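Local coordinates for protein restriction endonuclease AspBHI (Azoarcus sp., PDB 4OC8) that cleaves DNA in a modification-dependent manner, acting as a restriction endonuclease that assembles as a tetramer, at residues Leu104-His112 with Pro142-Leu153. Sequence-based numbering, arbitrary orientation.
With PO4 (phosphate ion), chain H.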
ATOM      1  N   LEU A 104      11.885 -24.962  13.331  1.00 41.27           N
ATOM      2  CA  LEU A 104      11.771 -23.758  12.510  1.00 36.05           C
ATOM      3  C   LEU A 104      13.122 -23.061  12.380  1.00 36.38           C
ATOM      4  O   LEU A 104      13.541 -22.650  11.286  1.00 36.32           O
ATOM      5  CB  LEU A 104      10.738 -22.803  13.108  1.00 27.14           C
ATOM      6  CG  LEU A 104       9.277 -23.229  12.956  1.00 36.13           C
ATOM      7  CD1 LEU A 104       8.344 -22.258  13.666  1.00 28.93           C
ATOM      8  CD2 LEU A 104       8.907 -23.341  11.486  1.00 29.28           C
ATOM      9  N   ARG A 105      13.806 -22.959  13.509  1.00 30.01           N
ATOM     10  CA  ARG A 105      15.081 -22.282  13.569  1.00 29.77           C
ATOM     11  C   ARG A 105      16.065 -22.986  12.663  1.00 35.71           C
ATOM     12  O   ARG A 105      16.787 -22.349  11.909  1.00 40.75           O
ATOM     13  CB  ARG A 105      15.613 -22.280  14.998  1.00 27.95           C
ATOM     14  CG  ARG A 105      17.011 -21.738  15.096  1.00 32.04           C
ATOM     15  CD  ARG A 105      17.686 -22.162  16.367  1.00 30.35           C
ATOM     16  NE  ARG A 105      18.985 -21.514  16.497  1.00 44.36           N
ATOM     17  CZ  ARG A 105      19.780 -21.649  17.554  1.00 57.55           C
ATOM     18  NH1 ARG A 105      19.401 -22.414  18.573  1.00 45.72           N
ATOM     19  NH2 ARG A 105      20.949 -21.020  17.592  1.00 51.90           N
ATOM     20  N   GLN A 106      16.077 -24.310  12.736  1.00 40.90           N
ATOM     21  CA  GLN A 106      17.033 -25.106  11.976  1.00 44.16           C
ATOM     22  C   GLN A 106      16.760 -25.015  10.474  1.00 38.31           C
ATOM     23  O   GLN A 106      17.678 -24.843   9.680  1.00 35.56           O
ATOM     24  CB  GLN A 106      17.007 -26.561  12.454  1.00 44.80           C
ATOM     25  CG  GLN A 106      18.207 -27.381  12.018  1.00 56.12           C
ATOM     26  CD  GLN A 106      19.536 -26.721  12.363  1.00 68.14           C
ATOM     27  OE1 GLN A 106      20.271 -26.273  11.477  1.00 53.70           O
ATOM     28  NE2 GLN A 106      19.854 -26.665  13.654  1.00 78.31           N
ATOM     29  N   ILE A 107      15.490 -25.124  10.100  1.00 37.43           N
ATOM     30  CA  ILE A 107      15.063 -24.996   8.712  1.00 33.13           C
ATOM     31  C   ILE A 107      15.437 -23.639   8.112  1.00 37.95           C
ATOM     32  O   ILE A 107      16.025 -23.572   7.027  1.00 35.73           O
ATOM     33  CB  ILE A 107      13.546 -25.200   8.594  1.00 37.71           C
ATOM     34  CG1 ILE A 107      13.187 -26.655   8.885  1.00 40.38           C
ATOM     35  CG2 ILE A 107      13.055 -24.812   7.218  1.00 35.34           C
ATOM     36  CD1 ILE A 107      11.705 -26.919   8.836  1.00 42.02           C
ATOM     37  N   PHE A 108      15.104 -22.556   8.810  1.00 37.22           N
ATOM     38  CA  PHE A 108      15.464 -21.232   8.300  1.00 33.65           C
ATOM     39  C   PHE A 108      16.975 -21.007   8.296  1.00 31.17           C
ATOM     40  O   PHE A 108      17.508 -20.298   7.434  1.00 37.68           O
ATOM     41  CB  PHE A 108      14.703 -20.125   9.036  1.00 27.43           C
ATOM     42  CG  PHE A 108      13.279 -19.995   8.587  1.00 29.40           C
ATOM     43  CD1 PHE A 108      12.284 -20.776   9.154  1.00 26.93           C
ATOM     44  CD2 PHE A 108      12.941 -19.125   7.562  1.00 29.27           C
ATOM     45  CE1 PHE A 108      10.975 -20.680   8.721  1.00 24.71           C
ATOM     46  CE2 PHE A 108      11.634 -19.023   7.126  1.00 24.96           C
ATOM     47  CZ  PHE A 108      10.651 -19.801   7.706  1.00 27.18           C
ATOM     48  N   ASP A 109      17.658 -21.643   9.244  1.00 31.95           N
ATOM     49  CA  ASP A 109      19.117 -21.653   9.284  1.00 36.61           C
ATOM     50  C   ASP A 109      19.662 -22.249   7.994  1.00 42.98           C
ATOM     51  O   ASP A 109      20.515 -21.651   7.337  1.00 42.39           O
ATOM     52  CB  ASP A 109      19.628 -22.471  10.472  1.00 40.48           C
ATOM     53  CG  ASP A 109      19.757 -21.651  11.741  1.00 47.77           C
ATOM     54  OD1 ASP A 109      19.217 -20.523  11.790  1.00 51.92           O
ATOM     55  OD2 ASP A 109      20.392 -22.148  12.698  1.00 45.03           O
ATOM     56  N   TRP A 110      19.157 -23.428   7.639  1.00 38.54           N
ATOM     57  CA  TRP A 110      19.597 -24.133   6.440  1.00 32.59           C
ATOM     58  C   TRP A 110      19.303 -23.316   5.197  1.00 36.92           C
ATOM     59  O   TRP A 110      20.195 -23.071   4.387  1.00 39.76           O
ATOM     60  CB  TRP A 110      18.925 -25.502   6.338  1.00 31.06           C
ATOM     61  CG  TRP A 110      19.452 -26.497   7.311  1.00 37.84           C
ATOM     62  CD1 TRP A 110      20.715 -26.555   7.820  1.00 35.86           C
ATOM     63  CD2 TRP A 110      18.724 -27.573   7.916  1.00 39.98           C
ATOM     64  NE1 TRP A 110      20.822 -27.604   8.700  1.00 40.41           N
ATOM     65  CE2 TRP A 110      19.613 -28.242   8.778  1.00 41.17           C
ATOM     66  CE3 TRP A 110      17.409 -28.032   7.813  1.00 37.91           C
ATOM     67  CZ2 TRP A 110      19.231 -29.356   9.521  1.00 47.86           C
ATOM     68  CZ3 TRP A 110      17.030 -29.131   8.560  1.00 41.31           C
ATOM     69  CH2 TRP A 110      17.937 -29.781   9.403  1.00 45.64           C
ATOM     70  N   ALA A 111      18.051 -22.892   5.058  1.00 36.49           N
ATOM     71  CA  ALA A 111      17.647 -22.063   3.931  1.00 32.62           C
ATOM     72  C   ALA A 111      18.538 -20.832   3.768  1.00 37.74           C
ATOM     73  O   ALA A 111      18.862 -20.443   2.649  1.00 48.82           O
ATOM     74  CB  ALA A 111      16.199 -21.650   4.077  1.00 26.24           C
ATOM     75  N   HIS A 112      18.950 -20.232   4.880  1.00 42.65           N
ATOM     76  CA  HIS A 112      19.751 -19.010   4.810  1.00 42.38           C
ATOM     77  C   HIS A 112      21.249 -19.232   4.633  1.00 43.04           C
ATOM     78  O   HIS A 112      21.954 -18.348   4.148  1.00 45.97           O
ATOM     79  CB  HIS A 112      19.475 -18.103   6.016  1.00 41.65           C
ATOM     80  CG  HIS A 112      18.262 -17.245   5.840  1.00 28.39           C
ATOM     81  ND1 HIS A 112      18.340 -15.920   5.483  1.00 35.61           N
ATOM     82  CD2 HIS A 112      16.945 -17.544   5.916  1.00 23.70           C
ATOM     83  CE1 HIS A 112      17.117 -15.426   5.368  1.00 35.75           C
ATOM     84  NE2 HIS A 112      16.255 -16.391   5.623  1.00 32.64           N
ATOM     85  N   PRO A 142      10.516 -22.076   2.845  1.00 37.86           N
ATOM     86  CA  PRO A 142      10.799 -20.972   3.766  1.00 31.08           C
ATOM     87  C   PRO A 142      11.037 -19.663   3.031  1.00 33.90           C
ATOM     88  O   PRO A 142      11.658 -19.656   1.970  1.00 40.22           O
ATOM     89  CB  PRO A 142      12.099 -21.410   4.440  1.00 31.05           C
ATOM     90  CG  PRO A 142      12.104 -22.888   4.322  1.00 39.00           C
ATOM     91  CD  PRO A 142      11.471 -23.185   3.009  1.00 39.23           C
ATOM     92  N   GLY A 143      10.543 -18.566   3.596  1.00 37.02           N
ATOM     93  CA  GLY A 143      10.789 -17.250   3.042  1.00 27.29           C
ATOM     94  C   GLY A 143       9.707 -16.786   2.091  1.00 32.67           C
ATOM     95  O   GLY A 143       8.666 -17.428   1.934  1.00 31.86           O
ATOM     96  N   SER A 144       9.957 -15.642   1.467  1.00 35.54           N
ATOM     97  CA  SER A 144       9.036 -15.060   0.504  1.00 32.57           C
ATOM     98  C   SER A 144       9.818 -14.160  -0.444  1.00 38.07           C
ATOM     99  O   SER A 144      10.808 -13.546  -0.047  1.00 38.04           O
ATOM    100  CB  SER A 144       7.949 -14.252   1.218  1.00 39.06           C
ATOM    101  OG  SER A 144       7.032 -13.685   0.295  1.00 38.15           O
ATOM    102  N   PRO A 145       9.382 -14.091  -1.708  1.00 42.95           N
ATOM    103  CA  PRO A 145       9.984 -13.162  -2.670  1.00 40.66           C
ATOM    104  C   PRO A 145       9.641 -11.693  -2.383  1.00 38.95           C
ATOM    105  O   PRO A 145      10.224 -10.820  -3.017  1.00 46.01           O
ATOM    106  CB  PRO A 145       9.369 -13.596  -4.005  1.00 33.28           C
ATOM    107  CG  PRO A 145       8.112 -14.300  -3.637  1.00 32.14           C
ATOM    108  CD  PRO A 145       8.404 -14.989  -2.346  1.00 31.89           C
ATOM    109  N   ALA A 146       8.722 -11.425  -1.456  1.00 33.66           N
ATOM    110  CA  ALA A 146       8.328 -10.044  -1.166  1.00 40.15           C
ATOM    111  C   ALA A 146       8.867  -9.506   0.161  1.00 40.54           C
ATOM    112  O   ALA A 146       8.681  -8.330   0.482  1.00 32.07           O
ATOM    113  CB  ALA A 146       6.826  -9.900  -1.209  1.00 33.62           C
ATOM    114  N   LEU A 147       9.535 -10.360   0.929  1.00 42.06           N
ATOM    115  CA  LEU A 147      10.048  -9.952   2.231  1.00 40.05           C
ATOM    116  C   LEU A 147      11.546  -9.742   2.239  1.00 40.96           C
ATOM    117  O   LEU A 147      12.277 -10.317   1.431  1.00 44.69           O
ATOM    118  CB  LEU A 147       9.681 -10.971   3.308  1.00 41.29           C
ATOM    119  CG  LEU A 147       8.205 -10.993   3.693  1.00 45.23           C
ATOM    120  CD1 LEU A 147       7.979 -11.946   4.848  1.00 40.48           C
ATOM    121  CD2 LEU A 147       7.738  -9.592   4.040  1.00 54.41           C
ATOM    122  N   ALA A 148      11.993  -8.907   3.169  1.00 43.85           N
ATOM    123  CA  ALA A 148      13.409  -8.752   3.442  1.00 37.88           C
ATOM    124  C   ALA A 148      13.933 -10.072   3.991  1.00 35.60           C
ATOM    125  O   ALA A 148      13.179 -10.841   4.589  1.00 33.16           O
ATOM    126  CB  ALA A 148      13.629  -7.633   4.436  1.00 35.23           C
ATOM    127  N   ALA A 149      15.218 -10.337   3.777  1.00 38.87           N
ATOM    128  CA  ALA A 149      15.822 -11.599   4.193  1.00 34.30           C
ATOM    129  C   ALA A 149      15.657 -11.848   5.684  1.00 41.55           C
ATOM    130  O   ALA A 149      15.315 -12.957   6.097  1.00 37.18           O
ATOM    131  CB  ALA A 149      17.292 -11.632   3.818  1.00 34.32           C
ATOM    132  N   THR A 150      15.882 -10.805   6.483  1.00 34.10           N
ATOM    133  CA  THR A 150      15.882 -10.931   7.936  1.00 32.95           C
ATOM    134  C   THR A 150      14.497 -11.093   8.553  1.00 33.54           C
ATOM    135  O   THR A 150      14.379 -11.436   9.729  1.00 43.80           O
ATOM    136  CB  THR A 150      16.567  -9.729   8.603  1.00 34.52           C
ATOM    137  OG1 THR A 150      16.007  -8.518   8.086  1.00 46.43           O
ATOM    138  CG2 THR A 150      18.059  -9.745   8.330  1.00 32.78           C
ATOM    139  N   GLU A 151      13.453 -10.860   7.769  1.00 37.48           N
ATOM    140  CA  GLU A 151      12.105 -10.817   8.324  1.00 36.31           C
ATOM    141  C   GLU A 151      11.256 -12.057   8.040  1.00 37.66           C
ATOM    142  O   GLU A 151      10.038 -12.020   8.198  1.00 37.16           O
ATOM    143  CB  GLU A 151      11.379  -9.552   7.849  1.00 40.50           C
ATOM    144  CG  GLU A 151      11.945  -8.260   8.440  1.00 52.25           C
ATOM    145  CD  GLU A 151      11.226  -7.014   7.952  1.00 69.03           C
ATOM    146  OE1 GLU A 151      10.521  -7.092   6.920  1.00 74.76           O
ATOM    147  OE2 GLU A 151      11.365  -5.955   8.602  1.00 58.48           O
ATOM    148  N   ASP A 152      11.889 -13.153   7.630  1.00 37.23           N
ATOM    149  CA  ASP A 152      11.137 -14.366   7.303  1.00 30.62           C
ATOM    150  C   ASP A 152      10.884 -15.271   8.514  1.00 32.01           C
ATOM    151  O   ASP A 152       9.931 -16.048   8.534  1.00 40.01           O
ATOM    152  CB  ASP A 152      11.786 -15.142   6.146  1.00 29.20           C
ATOM    153  CG  ASP A 152      13.195 -15.620   6.462  1.00 40.08           C
ATOM    154  OD1 ASP A 152      13.840 -15.071   7.385  1.00 40.41           O
ATOM    155  OD2 ASP A 152      13.663 -16.546   5.764  1.00 43.72           O
ATOM    156  N   LEU A 153      11.741 -15.170   9.521  1.00 26.35           N
ATOM    157  CA  LEU A 153      11.510 -15.859  10.780  1.00 31.21           C
ATOM    158  C   LEU A 153      11.848 -14.913  11.926  1.00 29.87           C
ATOM    159  O   LEU A 153      13.018 -14.592  12.141  1.00 31.36           O
ATOM    160  CB  LEU A 153      12.364 -17.121  10.878  1.00 29.23           C
ATOM    161  CG  LEU A 153      12.227 -17.835  12.225  1.00 33.80           C
ATOM    162  CD1 LEU A 153      10.886 -18.560  12.314  1.00 29.16           C
ATOM    163  CD2 LEU A 153      13.384 -18.784  12.475  1.00 28.97           C
TER
HETATM  164  P   PO4 H 401      20.521 -12.937   5.787  1.00 54.80           P
HETATM  165  O1  PO4 H 401      21.000 -14.278   5.276  1.00 49.84           O
HETATM  166  O2  PO4 H 401      19.175 -13.139   6.450  1.00 46.50           O
HETATM  167  O3  PO4 H 401      21.510 -12.371   6.784  1.00 44.54           O
HETATM  168  O4  PO4 H 401      20.400 -11.965   4.636  1.00 40.90           O
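Phe108, on helix 100-113, inserts its ring between Pro142, the last residue of strand 133-142, and Leu153, the first of strand 153-160, which flank the connecting loop in the N-terminal domain, probably of PUA-like fold. CB of Pro142 makes a CH-pi contact with one face, 4.0 Å from the Phe108 ring centroid, and CB of Leu153 makes another with the opposite face, at 3.9 Å. With chi1 at 176°, Leu153 swings its CG away from the backbone N, which brings both methyls against Phe108: Leu153 CD1 lies beside CD1 and CE1 of Phe108, and Leu153 CD2 sits by Phe108 CB. On the Pro142 side, Ile107 CG2 packs on the proline CG at 3.6 Å, and Ala111 CB touches its CB. The third side of the ring is polar: the Asp152 carboxylate stands almost perpendicular to it (89°), with OD2 in the ring plane beside CD2. Replacing Phe108 with an alanine is likely to open a gap between Pro142 and Leu153 and leave the Asp152 carboxylate freer to turn.

One turn along the helix, His112 uses both ring nitrogens. NE2 donates to Asp152 OD2 in a nearly straight bond of 2.6 Å, in the imidazole plane and on the syn side of the carboxylate, but tilted 26° from the carboxylate plane, while ND1 donates to O1 of a phosphate ion, probably from the crystallisation liquor, at 3.1 Å. The Ala149 carbonyl O approaches the imidazole edge, 3.1 Å from His112 CE1. The carboxylate is likely to favour a protonated imidazole, which would suit the anion beyond. Lys158 NZ and Thr159 N of the second subunit also bind this phosphate, placing the site at a subunit interface. Behind the first shell, Phe172 meets Phe108 edge-to-face, and backbone bonds to Val171 tie both Gly143 and Asp152 to strand 163-174, where Thr173 OG1 hydrogen-bonds Gly143 O.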